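PDB 4AK2: BT_4661 from Bacteroides thetaiotaomicron, which probably binds heparin and heparan sulphate at the bacterial cell surface, this chain being the C-terminal ligand-binding part of a SusE-like protein. Local coordinates for residues 121-126 with 251-256; 44-47 with 51-54; 8-13 with 55-60; 167-172 with 273-278. All coordinates share one frame; numbering follows the deposited sequence. Where two conformers were deposited one is given.

Interaction 1 of 4, residues 121-126 with 251-256; sequences SNVQLE and ITYDVT
Ser121 and Val255 have the nearest CA atoms across the two segments, 7.4 Å apart, where the loop 121-126 runs beside the last residues of a strand and the turn that follows it. Side chains alone bridge the gap. Val123 is the centre of the contact: with CG1 anti to the backbone N (chi1 168°), it sets both methyls and CB against the phenol of Tyr253, which comes from the opposite direction. CG1 sits over one face of the ring in a CH-pi contact, 4.1 Å from the ring centroid and displaced toward the rim. CG2 is the tighter neighbour, 3.5 Å from Tyr253 CE1, and it also reaches Val255, with CG1 of that residue 4.1 Å away. Ser121 packs on Val255 at the more exposed end, CB and OG beside its methyls, with Ser121 OG 3.8 Å from Val255 CG2. The tyrosine hydroxyl hydrogen-bonds with Asp120 O and Ser119 OG, just ahead of Ser121 in the chain, while Phe156 meets the ring as well. At the end of the strand, Asp254 OD1 accepts from both Thr256 OG1, at 2.7 Å, and Thr256 N, at 2.8 Å. The amide approaches from above the carboxylate plane, and Lys258 N is a further partner. The strand end lies near the glycan, the Tyr253 side chain about 11 Å from a bound 2-O-sulfated iduronate, too far for direct contact. The backbone bond from Thr256 makes an Asx turn, which shapes the chain as it leaves strand 241-254.

Interaction 2 of 4, residues 44-47 with 51-54; sequences TATD and GLSS
Leu52, with CG anti to its carbonyl carbon (chi1 -63°), sends both methyls to the strand edge. There Thr46 offers CG2, because its first torsion of -175° turns OG1 away from the backbone N and leaves the methyl between N and the carbonyl carbon. The two side chains lie alongside one another, pointing opposite ways, and Leu52 CD2 is 3.6 Å from Thr46 CG2. That same leucine methyl is 3.7 Å from Ala45 O. The other branch, Leu52 CD1, rests on the peptide between Thr44 and Ala45, 4.0 Å from Ala45 N. Thr46 CG2 also touches the backbone of Gly51, whose CA is 4.1 Å away. The turn carrying the leucine is fastened internally: Gly51 O accepts from Ser54 N and from Ser54 OG, the hydroxyl at 2.7 Å lying in the carbonyl plane on a lone pair. Thr46 OG1 hydrogen-bonds with Tyr9 O and Ala48 N, which fixes the rotation that presents CG2. Two residues, Thr44 and Ala45, share Arg11 as their partner, a classic beta bulge on the short antiparallel pair of strands 10-11 and 45-46, and the turn 51-54 then leads into strand 56-63.

Interaction 3 of 4, residues 8-13 with 55-60; sequences TYFRYG and LKWEVE
Trp57 pushes the rim of its six-membered ring at the face of Phe10 in a T-shaped (edge-to-face) pair, the centroids 5.2 Å apart and the planes at 75°. CZ3 is the leading atom, 3.9 Å from Phe10 CG and displaced toward the rim of the phenyl face, and the neighbouring CH2 lies 3.9 Å from Phe10 CB. Phe10 meets it with CG between its own backbone N and carbonyl carbon (chi1 51°), a placement that swings the ring from strand 10-11 toward the indole. Trp57 has CG anti to the carbonyl carbon, and its second torsion of 90° turns the indole plane square to the CA-CB-CG plane, with the six-membered ring directed at Phe10. Both residues are buried between the small two-stranded sheet 10-11/45-46 and the mixed sheet ending in strand 56-63, where Phe10 also packs on Val94 and Val107 of two inner strands. Tyr12 joins from the same segment as Phe10: its OH stands 3.7 Å from Trp57 CE3, and its ring carbon CE1 is 4.2 Å from Trp57 CZ3, so the tryptophan touches both aromatic side chains. The two polar atoms in this cluster have partners of their own. Tyr12 OH hydrogen-bonds with Gly77 O, holding the phenol end beside the indole, and Trp57 NE1 donates to Leu52 O in the turn before the strand, which restrains the indole from its pyrrole side.

Interaction 4 of 4, residues 167-172 with 273-278; sequences YNIAGP and FIWFDT
Ile169 lays its terminal methyl over the pyrrole ring of Trp275 in a CH-pi contact: CD1 is 3.8 Å from the centroid of that five-membered ring, 26° off its normal, and its nearest ring atom is Trp275 NE1 at 3.5 Å. The two side chains are roughly perpendicular to each other. The other apolar touch is looser and purely aromatic, rim against rim, with Tyr167 CD2 and Phe273 CE1 4.4 Å apart and each atom close to the plane of the other ring. Among polar contacts, Asn168 ND2 donates to Gly171 O at 3.1 Å, from above the carbonyl plane, and a weak return bond runs from Gly171 N to Asn168 OD1; together they close the bend after strand 163-168. Tyr167 OH hydrogen-bonds with His63 ND1. Met91, on strand 89-98 of the other sheet, touches Tyr167, Ile169 and Phe273. Strands 163-168 and 268-276 flank 241-254 within one sheet, so the contact is side-chain packing across a central strand of a beta-sheet, at its junction with the N-terminal sheet.

How the interactions relate
Interactions 2 and 3 form one cluster at the N-terminal end, their centres about 8 Å apart: strands 10-11 and 45-46 pair, Thr44 N meets Arg11 O and Asp47 OD2 meets Thr8 OG1. Interaction 2 is nested within the chain loop that interaction 3 closes. Both are complete before interactions 1 and 4 begin, whose segments alternate along the chain and reach the large mixed sheet. Centres of interactions 1 and 2 lie about 40 Å apart, on opposite sides of the chain's centre. Interaction 4, about 17 Å from interaction 3 and about 28 Å from interaction 1 between centres, lies where the two sheets join; interactions 1 and 4 each have a side chain about 10 to 11 Å from a bound sulfated sugar.

Interaction 1 of 4, residues 121-126 with 251-256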
loop_
_atom_site.group_PDB
_atom_site.type_symbol
_atom_site.label_atom_id
_atom_site.label_comp_id
_atom_site.label_asym_id
_atom_site.label_seq_id
_atom_site.Cartn_x
_atom_site.Cartn_y
_atom_site.Cartn_z
ATOM N N SER A 121 -3.832 -11.359 -21.146
ATOM C CA SER A 121 -3.423 -10.506 -22.265
ATOM C C SER A 121 -1.968 -10.051 -22.154
ATOM O O SER A 121 -1.618 -8.975 -22.629
ATOM C CB SER A 121 -4.361 -9.290 -22.404
ATOM O OG SER A 121 -5.685 -9.737 -22.554
ATOM N N ASN A 122 -1.142 -10.878 -21.520
ATOM C CA ASN A 122 0.311 -10.640 -21.405
ATOM C C ASN A 122 0.700 -9.413 -20.575
ATOM O O ASN A 122 1.840 -8.962 -20.626
ATOM C CB ASN A 122 1.065 -10.722 -22.735
ATOM C CG ASN A 122 1.852 -12.011 -22.836
ATOM O OD1 ASN A 122 2.533 -12.427 -21.867
ATOM N ND2 ASN A 122 1.730 -12.679 -23.963
ATOM N N VAL A 123 -0.243 -8.930 -19.753
ATOM C CA VAL A 123 -0.010 -7.774 -18.893
ATOM C C VAL A 123 0.826 -8.211 -17.705
ATOM O O VAL A 123 0.596 -9.248 -17.096
ATOM C CB VAL A 123 -1.347 -7.156 -18.415
ATOM C CG1 VAL A 123 -1.180 -6.121 -17.294
ATOM C CG2 VAL A 123 -2.103 -6.592 -19.599
ATOM N N GLN A 124 1.843 -7.415 -17.401
ATOM C CA GLN A 124 2.645 -7.629 -16.210
ATOM C C GLN A 124 2.686 -6.266 -15.504
ATOM O O GLN A 124 3.592 -5.450 -15.701
ATOM C CB GLN A 124 4.040 -8.104 -16.598
ATOM C CG GLN A 124 4.898 -8.503 -15.409
ATOM C CD GLN A 124 6.234 -9.040 -15.839
ATOM O OE1 GLN A 124 6.338 -9.820 -16.794
ATOM N NE2 GLN A 124 7.283 -8.615 -15.143
ATOM N N LEU A 125 1.659 -5.976 -14.703
ATOM C CA LEU A 125 1.496 -4.597 -14.214
ATOM C C LEU A 125 2.292 -4.381 -12.930
ATOM O O LEU A 125 1.993 -4.987 -11.906
ATOM C CB LEU A 125 0.005 -4.314 -13.965
ATOM C CG LEU A 125 -0.336 -2.887 -13.477
ATOM C CD1 LEU A 125 0.013 -1.844 -14.562
ATOM C CD2 LEU A 125 -1.820 -2.816 -13.183
ATOM N N GLU A 126 3.303 -3.501 -12.997
ATOM C CA GLU A 126 4.195 -3.303 -11.877
ATOM C C GLU A 126 4.434 -1.815 -11.618
ATOM O O GLU A 126 4.956 -1.083 -12.481
ATOM C CB GLU A 126 5.562 -3.991 -12.119
ATOM C CG GLU A 126 5.406 -5.501 -12.196
ATOM C CD GLU A 126 6.721 -6.246 -12.199
ATOM O OE1 GLU A 126 7.779 -5.591 -12.350
ATOM O OE2 GLU A 126 6.714 -7.485 -12.079
ATOM N N ILE A 251 -7.831 -3.364 -8.780
ATOM C CA ILE A 251 -7.821 -2.553 -10.006
ATOM C C ILE A 251 -8.043 -3.504 -11.202
ATOM O O ILE A 251 -7.523 -4.630 -11.209
ATOM C CB ILE A 251 -6.474 -1.782 -10.139
ATOM C CG1 ILE A 251 -6.329 -0.791 -8.987
ATOM C CG2 ILE A 251 -6.380 -1.049 -11.470
ATOM C CD1 ILE A 251 -4.900 -0.226 -8.848
ATOM N N THR A 252 -8.889 -3.093 -12.140
ATOM C CA THR A 252 -9.145 -3.903 -13.321
ATOM C C THR A 252 -8.603 -3.209 -14.554
ATOM O O THR A 252 -8.431 -1.969 -14.568
ATOM C CB THR A 252 -10.639 -4.225 -13.496
ATOM O OG1 THR A 252 -11.389 -3.019 -13.622
ATOM C CG2 THR A 252 -11.131 -5.009 -12.272
ATOM N N TYR A 253 -8.338 -3.968 -15.604
ATOM C CA TYR A 253 -7.816 -3.354 -16.838
ATOM C C TYR A 253 -8.514 -3.948 -18.038
ATOM O O TYR A 253 -9.150 -5.006 -17.959
ATOM C CB TYR A 253 -6.293 -3.499 -16.967
ATOM C CG TYR A 253 -5.796 -4.928 -17.016
ATOM C CD1 TYR A 253 -5.797 -5.644 -18.225
ATOM C CD2 TYR A 253 -5.229 -5.526 -15.889
ATOM C CE1 TYR A 253 -5.319 -6.944 -18.287
ATOM C CE2 TYR A 253 -4.759 -6.834 -15.936
ATOM C CZ TYR A 253 -4.767 -7.516 -17.143
ATOM O OH TYR A 253 -4.277 -8.792 -17.189
ATOM N N ASP A 254 -8.402 -3.214 -19.144
ATOM C CA ASP A 254 -8.911 -3.583 -20.440
ATOM C C ASP A 254 -7.833 -3.245 -21.465
ATOM O O ASP A 254 -7.223 -2.177 -21.369
ATOM C CB ASP A 254 -10.222 -2.811 -20.686
ATOM C CG ASP A 254 -10.926 -3.185 -21.985
ATOM O OD1 ASP A 254 -10.538 -2.699 -23.061
ATOM O OD2 ASP A 254 -11.903 -3.937 -21.946
ATOM N N VAL A 255 -7.615 -4.145 -22.443
ATOM C CA VAL A 255 -6.561 -3.922 -23.458
ATOM C C VAL A 255 -7.142 -3.511 -24.827
ATOM O O VAL A 255 -6.414 -3.465 -25.838
ATOM C CB VAL A 255 -5.634 -5.163 -23.640
ATOM C CG1 VAL A 255 -4.849 -5.474 -22.362
ATOM C CG2 VAL A 255 -6.415 -6.379 -24.160
ATOM N N THR A 256 -8.424 -3.152 -24.824
ATOM C CA THR A 256 -9.142 -2.807 -26.044
ATOM C C THR A 256 -9.788 -1.429 -25.957
ATOM O O THR A 256 -10.722 -1.127 -26.702
ATOM C CB THR A 256 -10.212 -3.848 -26.413
ATOM O OG1 THR A 256 -11.124 -4.029 -25.320
ATOM C CG2 THR A 256 -9.568 -5.193 -26.790
#

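Interaction 2 of 4, residues 44-47 with 51-54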
loop_
_atom_site.group_PDB
_atom_site.type_symbol
_atom_site.label_atom_id
_atom_site.label_comp_id
_atom_site.label_asym_id
_atom_site.label_seq_id
_atom_site.Cartn_x
_atom_site.Cartn_y
_atom_site.Cartn_z
ATOM N N THR A 44 18.112 -3.893 8.013
ATOM C CA THR A 44 19.458 -3.430 7.598
ATOM C C THR A 44 19.907 -2.142 8.252
ATOM O O THR A 44 21.052 -1.751 8.069
ATOM C CB THR A 44 19.538 -3.244 6.074
ATOM O OG1 THR A 44 18.658 -2.174 5.679
ATOM C CG2 THR A 44 19.221 -4.557 5.358
ATOM N N ALA A 45 19.047 -1.495 9.043
ATOM C CA ALA A 45 19.401 -0.196 9.649
ATOM C C ALA A 45 18.599 0.034 10.908
ATOM O O ALA A 45 17.434 -0.383 10.984
ATOM C CB ALA A 45 19.167 0.975 8.675
ATOM N N THR A 46 19.169 0.806 11.827
ATOM C CA THR A 46 18.442 1.284 13.002
ATOM C C THR A 46 19.225 2.362 13.687
ATOM O O THR A 46 20.445 2.392 13.529
ATOM C CB THR A 46 18.111 0.120 14.010
ATOM O OG1 THR A 46 17.307 0.641 15.063
ATOM C CG2 THR A 46 19.387 -0.469 14.620
ATOM N N ASP A 47 18.558 3.207 14.481
ATOM C CA ASP A 47 19.267 4.124 15.368
ATOM C C ASP A 47 19.355 3.579 16.808
ATOM O O ASP A 47 19.824 4.270 17.697
ATOM C CB ASP A 47 18.724 5.575 15.332
ATOM C CG ASP A 47 17.270 5.701 15.753
ATOM O OD1 ASP A 47 16.578 4.672 15.882
ATOM O OD2 ASP A 47 16.791 6.846 15.901
ATOM N N GLY A 51 21.770 -1.852 18.650
ATOM C CA GLY A 51 21.730 -2.446 17.321
ATOM C C GLY A 51 20.684 -3.495 17.042
ATOM O O GLY A 51 19.869 -3.861 17.912
ATOM N N LEU A 52 20.680 -3.992 15.806
ATOM C CA LEU A 52 19.602 -4.885 15.348
ATOM C C LEU A 52 19.488 -6.193 16.100
ATOM O O LEU A 52 18.389 -6.751 16.160
ATOM C CB LEU A 52 19.786 -5.223 13.876
ATOM C CG LEU A 52 19.703 -4.048 12.925
ATOM C CD1 LEU A 52 20.098 -4.513 11.530
ATOM C CD2 LEU A 52 18.282 -3.462 12.906
ATOM N N SER A 53 20.598 -6.701 16.657
ATOM C CA SER A 53 20.555 -7.998 17.351
ATOM C C SER A 53 20.273 -7.842 18.846
ATOM O O SER A 53 20.376 -8.806 19.583
ATOM C CB SER A 53 21.828 -8.821 17.106
ATOM O OG SER A 53 22.964 -8.155 17.634
ATOM N N SER A 54 19.900 -6.625 19.273
ATOM C CA SER A 54 19.480 -6.358 20.659
ATOM C C SER A 54 17.990 -6.131 20.766
ATOM O O SER A 54 17.486 -5.932 21.870
ATOM C CB SER A 54 20.169 -5.116 21.224
ATOM O OG SER A 54 19.622 -3.922 20.633
#

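Interaction 3 of 4, residues 8-13 with 55-60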
loop_
_atom_site.group_PDB
_atom_site.type_symbol
_atom_site.label_atom_id
_atom_site.label_comp_id
_atom_site.label_asym_id
_atom_site.label_seq_id
_atom_site.Cartn_x
_atom_site.Cartn_y
_atom_site.Cartn_z
ATOM N N THR A 8 14.244 5.394 17.439
ATOM C CA THR A 8 13.095 5.893 16.670
ATOM C C THR A 8 12.776 5.166 15.374
ATOM O O THR A 8 11.682 5.369 14.839
ATOM C CB THR A 8 13.247 7.383 16.336
ATOM O OG1 THR A 8 14.272 7.528 15.338
ATOM C CG2 THR A 8 13.553 8.186 17.588
ATOM N N TYR A 9 13.684 4.335 14.856
ATOM C CA TYR A 9 13.410 3.678 13.561
ATOM C C TYR A 9 14.229 2.401 13.390
ATOM O O TYR A 9 15.307 2.251 14.006
ATOM C CB TYR A 9 13.593 4.625 12.330
ATOM C CG TYR A 9 15.049 4.895 12.025
ATOM C CD1 TYR A 9 15.786 4.026 11.215
ATOM C CD2 TYR A 9 15.709 6.024 12.553
ATOM C CE1 TYR A 9 17.135 4.256 10.939
ATOM C CE2 TYR A 9 17.055 6.256 12.286
ATOM C CZ TYR A 9 17.760 5.394 11.474
ATOM O OH TYR A 9 19.072 5.635 11.212
ATOM N N PHE A 10 13.756 1.538 12.481
ATOM C CA PHE A 10 14.584 0.537 11.828
ATOM C C PHE A 10 14.241 0.609 10.356
ATOM O O PHE A 10 13.276 1.328 9.971
ATOM C CB PHE A 10 14.279 -0.885 12.390
ATOM C CG PHE A 10 12.830 -1.227 12.408
ATOM C CD1 PHE A 10 12.211 -1.761 11.281
ATOM C CD2 PHE A 10 12.079 -1.001 13.548
ATOM C CE1 PHE A 10 10.841 -2.088 11.293
ATOM C CE2 PHE A 10 10.711 -1.308 13.589
ATOM C CZ PHE A 10 10.100 -1.847 12.457
ATOM N N ARG A 11 14.999 -0.100 9.519
ATOM C CA ARG A 11 14.644 -0.189 8.103
ATOM C C ARG A 11 14.944 -1.598 7.630
ATOM O O ARG A 11 15.993 -2.159 8.002
ATOM C CB ARG A 11 15.430 0.802 7.200
ATOM C CG ARG A 11 15.391 2.228 7.662
ATOM C CD ARG A 11 16.052 3.194 6.677
ATOM N NE ARG A 11 15.976 4.562 7.205
ATOM C CZ ARG A 11 17.025 5.282 7.601
ATOM N NH1 ARG A 11 18.264 4.814 7.470
ATOM N NH2 ARG A 11 16.837 6.485 8.124
ATOM N N TYR A 12 14.097 -2.081 6.730
ATOM C CA TYR A 12 14.340 -3.255 5.942
ATOM C C TYR A 12 14.787 -2.897 4.502
ATOM O O TYR A 12 15.390 -3.731 3.827
ATOM C CB TYR A 12 13.084 -4.096 5.832
ATOM C CG TYR A 12 12.774 -4.916 7.080
ATOM C CD1 TYR A 12 12.180 -4.317 8.188
ATOM C CD2 TYR A 12 13.082 -6.292 7.155
ATOM C CE1 TYR A 12 11.871 -5.033 9.333
ATOM C CE2 TYR A 12 12.733 -7.040 8.303
ATOM C CZ TYR A 12 12.174 -6.395 9.399
ATOM O OH TYR A 12 11.841 -7.100 10.538
ATOM N N GLY A 13 14.486 -1.669 4.026
ATOM C CA GLY A 13 14.794 -1.350 2.628
ATOM C C GLY A 13 13.864 -2.011 1.633
ATOM O O GLY A 13 12.678 -2.177 1.887
ATOM N N LEU A 55 17.297 -6.122 19.639
ATOM C CA LEU A 55 15.874 -5.811 19.632
ATOM C C LEU A 55 15.008 -7.059 19.620
ATOM O O LEU A 55 15.404 -8.053 19.028
ATOM C CB LEU A 55 15.566 -4.975 18.372
ATOM C CG LEU A 55 16.278 -3.629 18.351
ATOM C CD1 LEU A 55 16.078 -2.958 17.007
ATOM C CD2 LEU A 55 15.787 -2.738 19.467
ATOM N N LYS A 56 13.838 -6.999 20.271
ATOM C CA LYS A 56 12.829 -8.078 20.184
ATOM C C LYS A 56 11.945 -7.742 18.984
ATOM O O LYS A 56 11.323 -6.653 18.936
ATOM C CB LYS A 56 11.949 -8.184 21.434
ATOM C CG LYS A 56 10.794 -9.210 21.344
ATOM N N TRP A 57 11.895 -8.664 18.023
ATOM C CA TRP A 57 11.126 -8.449 16.768
ATOM C C TRP A 57 9.822 -9.184 16.843
ATOM O O TRP A 57 9.806 -10.368 17.111
ATOM C CB TRP A 57 11.937 -8.916 15.583
ATOM C CG TRP A 57 13.235 -8.160 15.431
ATOM C CD1 TRP A 57 14.456 -8.477 15.977
ATOM C CD2 TRP A 57 13.427 -6.916 14.709
ATOM N NE1 TRP A 57 15.400 -7.554 15.621
ATOM C CE2 TRP A 57 14.818 -6.585 14.848
ATOM C CE3 TRP A 57 12.611 -6.090 13.962
ATOM C CZ2 TRP A 57 15.350 -5.453 14.274
ATOM C CZ3 TRP A 57 13.151 -4.946 13.378
ATOM C CH2 TRP A 57 14.493 -4.636 13.547
ATOM N N GLU A 58 8.746 -8.458 16.560
ATOM C CA GLU A 58 7.403 -8.999 16.461
ATOM C C GLU A 58 6.731 -8.585 15.153
ATOM O O GLU A 58 7.086 -7.551 14.560
ATOM C CB GLU A 58 6.556 -8.505 17.607
ATOM C CG GLU A 58 7.040 -8.934 18.984
ATOM C CD GLU A 58 6.167 -8.330 20.058
ATOM O OE1 GLU A 58 6.419 -7.192 20.461
ATOM O OE2 GLU A 58 5.209 -8.982 20.466
ATOM N N VAL A 59 5.767 -9.398 14.699
ATOM C CA VAL A 59 5.059 -9.093 13.461
ATOM C C VAL A 59 3.565 -9.341 13.624
ATOM O O VAL A 59 3.176 -10.235 14.384
ATOM C CB VAL A 59 5.640 -9.862 12.233
ATOM C CG1 VAL A 59 5.259 -11.334 12.292
ATOM C CG2 VAL A 59 5.197 -9.250 10.908
ATOM N N GLU A 60 2.763 -8.521 12.941
ATOM C CA GLU A 60 1.322 -8.726 12.829
ATOM C C GLU A 60 0.922 -8.644 11.374
ATOM O O GLU A 60 1.225 -7.604 10.721
ATOM C CB GLU A 60 0.532 -7.666 13.622
ATOM C CG GLU A 60 -0.978 -7.918 13.553
ATOM C CD GLU A 60 -1.788 -6.933 14.353
ATOM O OE1 GLU A 60 -1.300 -5.837 14.657
ATOM O OE2 GLU A 60 -2.952 -7.248 14.655
#

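Interaction 4 of 4, residues 167-172 with 273-278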
loop_
_atom_site.group_PDB
_atom_site.type_symbol
_atom_site.label_atom_id
_atom_site.label_comp_id
_atom_site.label_asym_id
_atom_site.label_seq_id
_atom_site.Cartn_x
_atom_site.Cartn_y
_atom_site.Cartn_z
ATOM N N TYR A 167 -5.970 0.298 6.494
ATOM C CA TYR A 167 -5.334 -0.087 7.758
ATOM C C TYR A 167 -4.766 1.165 8.392
ATOM O O TYR A 167 -3.826 1.770 7.854
ATOM C CB TYR A 167 -4.223 -1.121 7.525
ATOM C CG TYR A 167 -4.816 -2.343 6.890
ATOM C CD1 TYR A 167 -5.522 -3.267 7.694
ATOM C CD2 TYR A 167 -4.771 -2.562 5.527
ATOM C CE1 TYR A 167 -6.185 -4.346 7.137
ATOM C CE2 TYR A 167 -5.407 -3.699 4.954
ATOM C CZ TYR A 167 -6.109 -4.591 5.783
ATOM O OH TYR A 167 -6.759 -5.688 5.244
ATOM N N ASN A 168 -5.338 1.579 9.516
ATOM C CA ASN A 168 -4.782 2.700 10.266
ATOM C C ASN A 168 -3.394 2.326 10.732
ATOM O O ASN A 168 -3.139 1.183 11.162
ATOM C CB ASN A 168 -5.655 2.972 11.501
ATOM C CG ASN A 168 -5.163 4.178 12.276
ATOM O OD1 ASN A 168 -4.831 5.196 11.700
ATOM N ND2 ASN A 168 -5.063 4.047 13.582
ATOM N N ILE A 169 -2.458 3.258 10.591
ATOM C CA ILE A 169 -1.073 3.030 11.027
ATOM C C ILE A 169 -0.802 3.838 12.273
ATOM O O ILE A 169 -0.651 3.261 13.363
ATOM C CB ILE A 169 -0.043 3.294 9.892
ATOM C CG1 ILE A 169 -0.213 2.198 8.800
ATOM C CG2 ILE A 169 1.369 3.377 10.415
ATOM C CD1 ILE A 169 0.468 2.521 7.468
ATOM N N ALA A 170 -0.826 5.164 12.150
ATOM C CA ALA A 170 -0.583 6.024 13.316
ATOM C C ALA A 170 -1.603 7.167 13.442
ATOM O O ALA A 170 -1.348 8.188 14.069
ATOM C CB ALA A 170 0.874 6.521 13.371
ATOM N N GLY A 171 -2.762 6.980 12.803
ATOM C CA GLY A 171 -3.871 7.916 12.916
ATOM C C GLY A 171 -4.674 7.621 14.165
ATOM O O GLY A 171 -4.327 6.722 14.931
ATOM N N PRO A 172 -5.772 8.356 14.343
ATOM C CA PRO A 172 -6.608 8.132 15.522
ATOM C C PRO A 172 -7.276 6.755 15.468
ATOM O O PRO A 172 -7.599 6.260 14.383
ATOM C CB PRO A 172 -7.647 9.260 15.461
ATOM C CG PRO A 172 -7.576 9.830 14.082
ATOM C CD PRO A 172 -6.257 9.453 13.477
ATOM N N PHE A 273 -0.189 -0.197 -3.029
ATOM C CA PHE A 273 -0.659 0.276 -1.747
ATOM C C PHE A 273 -0.486 1.777 -1.638
ATOM O O PHE A 273 0.567 2.295 -2.089
ATOM C CB PHE A 273 0.124 -0.394 -0.595
ATOM C CG PHE A 273 -0.685 -1.332 0.264
ATOM C CD1 PHE A 273 -1.613 -0.826 1.170
ATOM C CD2 PHE A 273 -0.417 -2.679 0.209
ATOM C CE1 PHE A 273 -2.358 -1.686 1.973
ATOM C CE2 PHE A 273 -1.129 -3.567 1.024
ATOM C CZ PHE A 273 -2.082 -3.052 1.914
ATOM N N ILE A 274 -1.461 2.508 -1.143
ATOM C CA ILE A 274 -1.324 3.938 -0.920
ATOM C C ILE A 274 -1.118 4.160 0.582
ATOM O O ILE A 274 -1.918 3.709 1.410
ATOM C CB ILE A 274 -2.611 4.710 -1.327
ATOM C CG1 ILE A 274 -3.095 4.347 -2.731
ATOM C CG2 ILE A 274 -2.395 6.216 -1.135
ATOM C CD1 ILE A 274 -2.080 4.366 -3.818
ATOM N N TRP A 275 -0.025 4.812 0.971
ATOM C CA TRP A 275 0.282 5.068 2.356
ATOM C C TRP A 275 0.172 6.535 2.623
ATOM O O TRP A 275 1.018 7.328 2.089
ATOM C CB TRP A 275 1.647 4.498 2.730
ATOM C CG TRP A 275 2.102 4.723 4.142
ATOM C CD1 TRP A 275 1.430 5.320 5.196
ATOM C CD2 TRP A 275 3.407 4.358 4.665
ATOM N NE1 TRP A 275 2.231 5.331 6.339
ATOM C CE2 TRP A 275 3.430 4.771 6.064
ATOM C CE3 TRP A 275 4.540 3.761 4.114
ATOM C CZ2 TRP A 275 4.558 4.593 6.861
ATOM C CZ3 TRP A 275 5.659 3.570 4.911
ATOM C CH2 TRP A 275 5.666 3.974 6.268
ATOM N N PHE A 276 -0.823 6.995 3.351
ATOM C CA PHE A 276 -1.066 8.390 3.698
ATOM C C PHE A 276 -0.339 8.739 4.971
ATOM O O PHE A 276 -0.466 8.083 5.995
ATOM C CB PHE A 276 -2.569 8.625 3.977
ATOM C CG PHE A 276 -3.478 8.167 2.873
ATOM C CD1 PHE A 276 -3.867 9.011 1.820
ATOM C CD2 PHE A 276 -4.025 6.873 2.907
ATOM C CE1 PHE A 276 -4.719 8.587 0.825
ATOM C CE2 PHE A 276 -4.872 6.447 1.902
ATOM C CZ PHE A 276 -5.228 7.289 0.858
ATOM N N ASP A 277 0.449 9.831 4.926
ATOM C CA ASP A 277 1.074 10.395 6.144
ATOM C C ASP A 277 1.439 11.854 5.848
ATOM O O ASP A 277 2.105 12.143 4.836
ATOM C CB ASP A 277 2.339 9.589 6.512
ATOM C CG ASP A 277 2.895 9.908 7.878
ATOM O OD1 ASP A 277 2.926 11.085 8.266
ATOM O OD2 ASP A 277 3.385 8.961 8.527
ATOM N N THR A 278 0.955 12.751 6.693
ATOM C CA THR A 278 1.279 14.171 6.545
ATOM C C THR A 278 2.785 14.488 6.629
ATOM O O THR A 278 3.186 15.589 6.230
ATOM C CB THR A 278 0.542 15.056 7.575
ATOM O OG1 THR A 278 0.770 14.570 8.879
ATOM C CG2 THR A 278 -0.938 15.128 7.292
#